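Local coordinates for protein-glutamine gamma-glutamyltransferase 2 (Pagrus major, PDB 1G0D), which probably catalyses calcium-dependent cross-linking of protein-bound glutamine to lysine side chains or other primary amines, with release of ammonia, at residues 44-49 against 91-96. Numbering follows the deposited sequence.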
ATOM      1  N   LEU A  44     -25.078 -34.104  -2.471  1.00 24.15           N
ATOM      2  CA  LEU A  44     -26.497 -34.032  -2.192  1.00 25.01           C
ATOM      3  C   LEU A  44     -26.764 -35.295  -1.404  1.00 29.25           C
ATOM      4  O   LEU A  44     -26.713 -36.381  -2.000  1.00 27.98           O
ATOM      5  CB  LEU A  44     -27.315 -34.201  -3.455  1.00 25.56           C
ATOM      6  CG  LEU A  44     -27.743 -33.130  -4.412  1.00 24.93           C
ATOM      7  CD1 LEU A  44     -29.094 -33.495  -4.968  1.00 24.55           C
ATOM      8  CD2 LEU A  44     -27.778 -31.825  -3.710  1.00 33.62           C
ATOM      9  N   GLN A  45     -27.026 -35.203  -0.098  1.00 32.95           N
ATOM     10  CA  GLN A  45     -27.360 -36.416   0.659  1.00 34.00           C
ATOM     11  C   GLN A  45     -28.834 -36.693   0.429  1.00 31.78           C
ATOM     12  O   GLN A  45     -29.685 -35.894   0.793  1.00 31.22           O
ATOM     13  CB  GLN A  45     -27.112 -36.251   2.147  1.00 37.88           C
ATOM     14  CG  GLN A  45     -26.660 -37.548   2.777  1.00 49.83           C
ATOM     15  CD  GLN A  45     -27.452 -37.906   4.028  1.00 59.93           C
ATOM     16  OE1 GLN A  45     -27.206 -37.347   5.103  1.00 63.63           O
ATOM     17  NE2 GLN A  45     -28.408 -38.851   3.901  1.00 68.01           N
ATOM     18  N   CYS A  46     -29.129 -37.822  -0.197  1.00 33.08           N
ATOM     19  CA  CYS A  46     -30.501 -38.200  -0.500  1.00 33.39           C
ATOM     20  C   CYS A  46     -31.118 -39.240   0.453  1.00 35.35           C
ATOM     21  O   CYS A  46     -30.419 -39.984   1.153  1.00 33.74           O
ATOM     22  CB  CYS A  46     -30.587 -38.677  -1.947  1.00 30.89           C
ATOM     23  SG  CYS A  46     -30.138 -37.392  -3.145  1.00 33.57           S
ATOM     24  N   SER A  47     -32.448 -39.255   0.484  1.00 37.95           N
ATOM     25  CA  SER A  47     -33.184 -40.151   1.354  1.00 42.02           C
ATOM     26  C   SER A  47     -33.454 -41.417   0.573  1.00 47.88           C
ATOM     27  O   SER A  47     -33.620 -42.488   1.154  1.00 51.33           O
ATOM     28  CB  SER A  47     -34.489 -39.500   1.825  1.00 35.86           C
ATOM     29  OG  SER A  47     -35.348 -39.244   0.735  1.00 36.05           O
ATOM     30  N   ASP A  48     -33.524 -41.298  -0.746  1.00 53.00           N
ATOM     31  CA  ASP A  48     -33.698 -42.486  -1.554  1.00 58.17           C
ATOM     32  C   ASP A  48     -33.158 -42.400  -2.976  1.00 56.95           C
ATOM     33  O   ASP A  48     -31.978 -42.665  -3.177  1.00 61.83           O
ATOM     34  CB  ASP A  48     -35.154 -43.020  -1.488  1.00 66.60           C
ATOM     35  CG  ASP A  48     -36.140 -42.267  -2.381  1.00 75.99           C
ATOM     36  OD1 ASP A  48     -36.926 -42.949  -3.091  1.00 79.80           O
ATOM     37  OD2 ASP A  48     -36.151 -41.012  -2.365  1.00 81.78           O
ATOM     38  N   SER A  49     -33.946 -41.997  -3.957  1.00 55.30           N
ATOM     39  CA  SER A  49     -33.426 -42.007  -5.314  1.00 54.91           C
ATOM     40  C   SER A  49     -34.108 -41.071  -6.264  1.00 54.75           C
ATOM     41  O   SER A  49     -35.294 -40.764  -6.125  1.00 53.68           O
ATOM     42  CB  SER A  49     -33.560 -43.404  -5.895  1.00 57.45           C
ATOM     43  OG  SER A  49     -32.317 -44.069  -5.953  1.00 66.66           O
ATOM     44  N   ASP A  91     -25.402 -43.135  -0.961  1.00 41.90           N
ATOM     45  CA  ASP A  91     -26.723 -42.597  -0.755  1.00 43.41           C
ATOM     46  C   ASP A  91     -26.713 -41.085  -0.992  1.00 39.11           C
ATOM     47  O   ASP A  91     -27.654 -40.386  -0.619  1.00 38.93           O
ATOM     48  CB  ASP A  91     -27.274 -42.977   0.640  1.00 49.79           C
ATOM     49  CG  ASP A  91     -26.249 -42.824   1.760  1.00 60.06           C
ATOM     50  OD1 ASP A  91     -25.022 -42.691   1.468  1.00 63.14           O
ATOM     51  OD2 ASP A  91     -26.690 -42.841   2.942  1.00 61.92           O
ATOM     52  N   GLU A  92     -25.644 -40.592  -1.625  1.00 35.26           N
ATOM     53  CA  GLU A  92     -25.512 -39.183  -1.982  1.00 28.84           C
ATOM     54  C   GLU A  92     -25.054 -38.960  -3.444  1.00 27.65           C
ATOM     55  O   GLU A  92     -24.512 -39.851  -4.087  1.00 30.39           O
ATOM     56  CB  GLU A  92     -24.572 -38.490  -1.005  1.00 25.82           C
ATOM     57  CG  GLU A  92     -23.271 -39.171  -0.729  1.00 26.52           C
ATOM     58  CD  GLU A  92     -22.751 -38.844   0.670  1.00 27.24           C
ATOM     59  OE1 GLU A  92     -22.004 -37.861   0.853  1.00 25.13           O
ATOM     60  OE2 GLU A  92     -23.098 -39.582   1.608  1.00 39.53           O
ATOM     61  N   ILE A  93     -25.325 -37.783  -3.991  1.00 25.89           N
ATOM     62  CA  ILE A  93     -24.912 -37.486  -5.361  1.00 22.36           C
ATOM     63  C   ILE A  93     -23.755 -36.455  -5.313  1.00 22.73           C
ATOM     64  O   ILE A  93     -23.892 -35.387  -4.730  1.00 21.11           O
ATOM     65  CB  ILE A  93     -26.085 -36.904  -6.180  1.00 13.73           C
ATOM     66  CG1 ILE A  93     -27.216 -37.897  -6.234  1.00 13.95           C
ATOM     67  CG2 ILE A  93     -25.670 -36.647  -7.601  1.00 16.14           C
ATOM     68  CD1 ILE A  93     -28.436 -37.384  -6.988  1.00  9.96           C
ATOM     69  N   LEU A  94     -22.623 -36.813  -5.915  1.00 23.83           N
ATOM     70  CA  LEU A  94     -21.424 -35.968  -5.975  1.00 23.74           C
ATOM     71  C   LEU A  94     -21.584 -35.043  -7.173  1.00 24.81           C
ATOM     72  O   LEU A  94     -21.667 -35.495  -8.318  1.00 24.64           O
ATOM     73  CB  LEU A  94     -20.176 -36.827  -6.164  1.00 25.21           C
ATOM     74  CG  LEU A  94     -18.813 -36.476  -5.521  1.00 27.26           C
ATOM     75  CD1 LEU A  94     -17.885 -36.458  -6.692  1.00 20.12           C
ATOM     76  CD2 LEU A  94     -18.712 -35.144  -4.735  1.00 14.29           C
ATOM     77  N   LEU A  95     -21.603 -33.742  -6.905  1.00 21.35           N
ATOM     78  CA  LEU A  95     -21.791 -32.761  -7.943  1.00 18.85           C
ATOM     79  C   LEU A  95     -20.524 -31.944  -8.042  1.00 19.37           C
ATOM     80  O   LEU A  95     -20.189 -31.228  -7.119  1.00 19.80           O
ATOM     81  CB  LEU A  95     -22.945 -31.854  -7.551  1.00 20.37           C
ATOM     82  CG  LEU A  95     -24.392 -31.898  -8.074  1.00 25.20           C
ATOM     83  CD1 LEU A  95     -24.752 -33.130  -8.932  1.00 24.82           C
ATOM     84  CD2 LEU A  95     -25.255 -31.821  -6.853  1.00 20.06           C
ATOM     85  N   THR A  96     -19.798 -32.065  -9.145  1.00 20.34           N
ATOM     86  CA  THR A  96     -18.577 -31.285  -9.327  1.00 19.40           C
ATOM     87  C   THR A  96     -18.904 -30.098 -10.210  1.00 18.26           C
ATOM     88  O   THR A  96     -19.226 -30.280 -11.378  1.00 20.92           O
ATOM     89  CB  THR A  96     -17.508 -32.097 -10.015  1.00 17.58           C
ATOM     90  OG1 THR A  96     -17.280 -33.290  -9.265  1.00 15.08           O
ATOM     91  CG2 THR A  96     -16.234 -31.300 -10.105  1.00 12.57           C
TER
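Leu44 and Ile93 face each other as a hydrogen-bonded antiparallel pair. Leu44 N donates to Ile93 O at 2.9 Å. In return, Ile93 N donates to Leu44 O at 2.8 Å. Two residues on, Cys46 N donates to Asp91 O at 3.0 Å. This third bond carries the pairing to the last residue of strand 40-46, just where the chain turns off into 47-49.

The tightly packed side carries Leu44, Ile93 and Leu95. Leu44 CB lies 4.0 Å from Ile93 CB, directly across the pair. Further out on the same side chain, Leu44 CG meets the methyl Leu95 CD2 at 3.7 Å, and the two leucine side chains cross obliquely. Cys46 adds a looser contact at the strand end. Its torsion, with SG anti to the carbonyl carbon and beside the backbone N (chi1 -62°), turns SG toward the side of the sheet carrying Ile93, where it lies 4.2 Å from Ile93 CD1. Leu56 of strand 55-62, in the facing sheet, touches Leu44, Ile93 and Leu95. Leu44 and Leu95 are buried, while Ile93 remains partly exposed.

The face with Gln45 and Glu92 is more polar and partly open to solvent. These two residues form a non-hydrogen-bonded pair. Glu92 CB packs over the backbone of the partner strand, 3.9 Å from Gln45 CA. The polar ends of the two side chains make no hydrogen bond with each other. Asp91 OD2 stays 4.4 Å from Gln45 NE2, too far for a hydrogen bond.

Strands 40-46 and 92-98 are the inner pair of a four-stranded antiparallel sheet, between 8-12 and 83-88. One apolar and one more polar face is characteristic of a beta-sandwich sheet, here in the immunoglobulin-like N-terminal domain of transglutaminases.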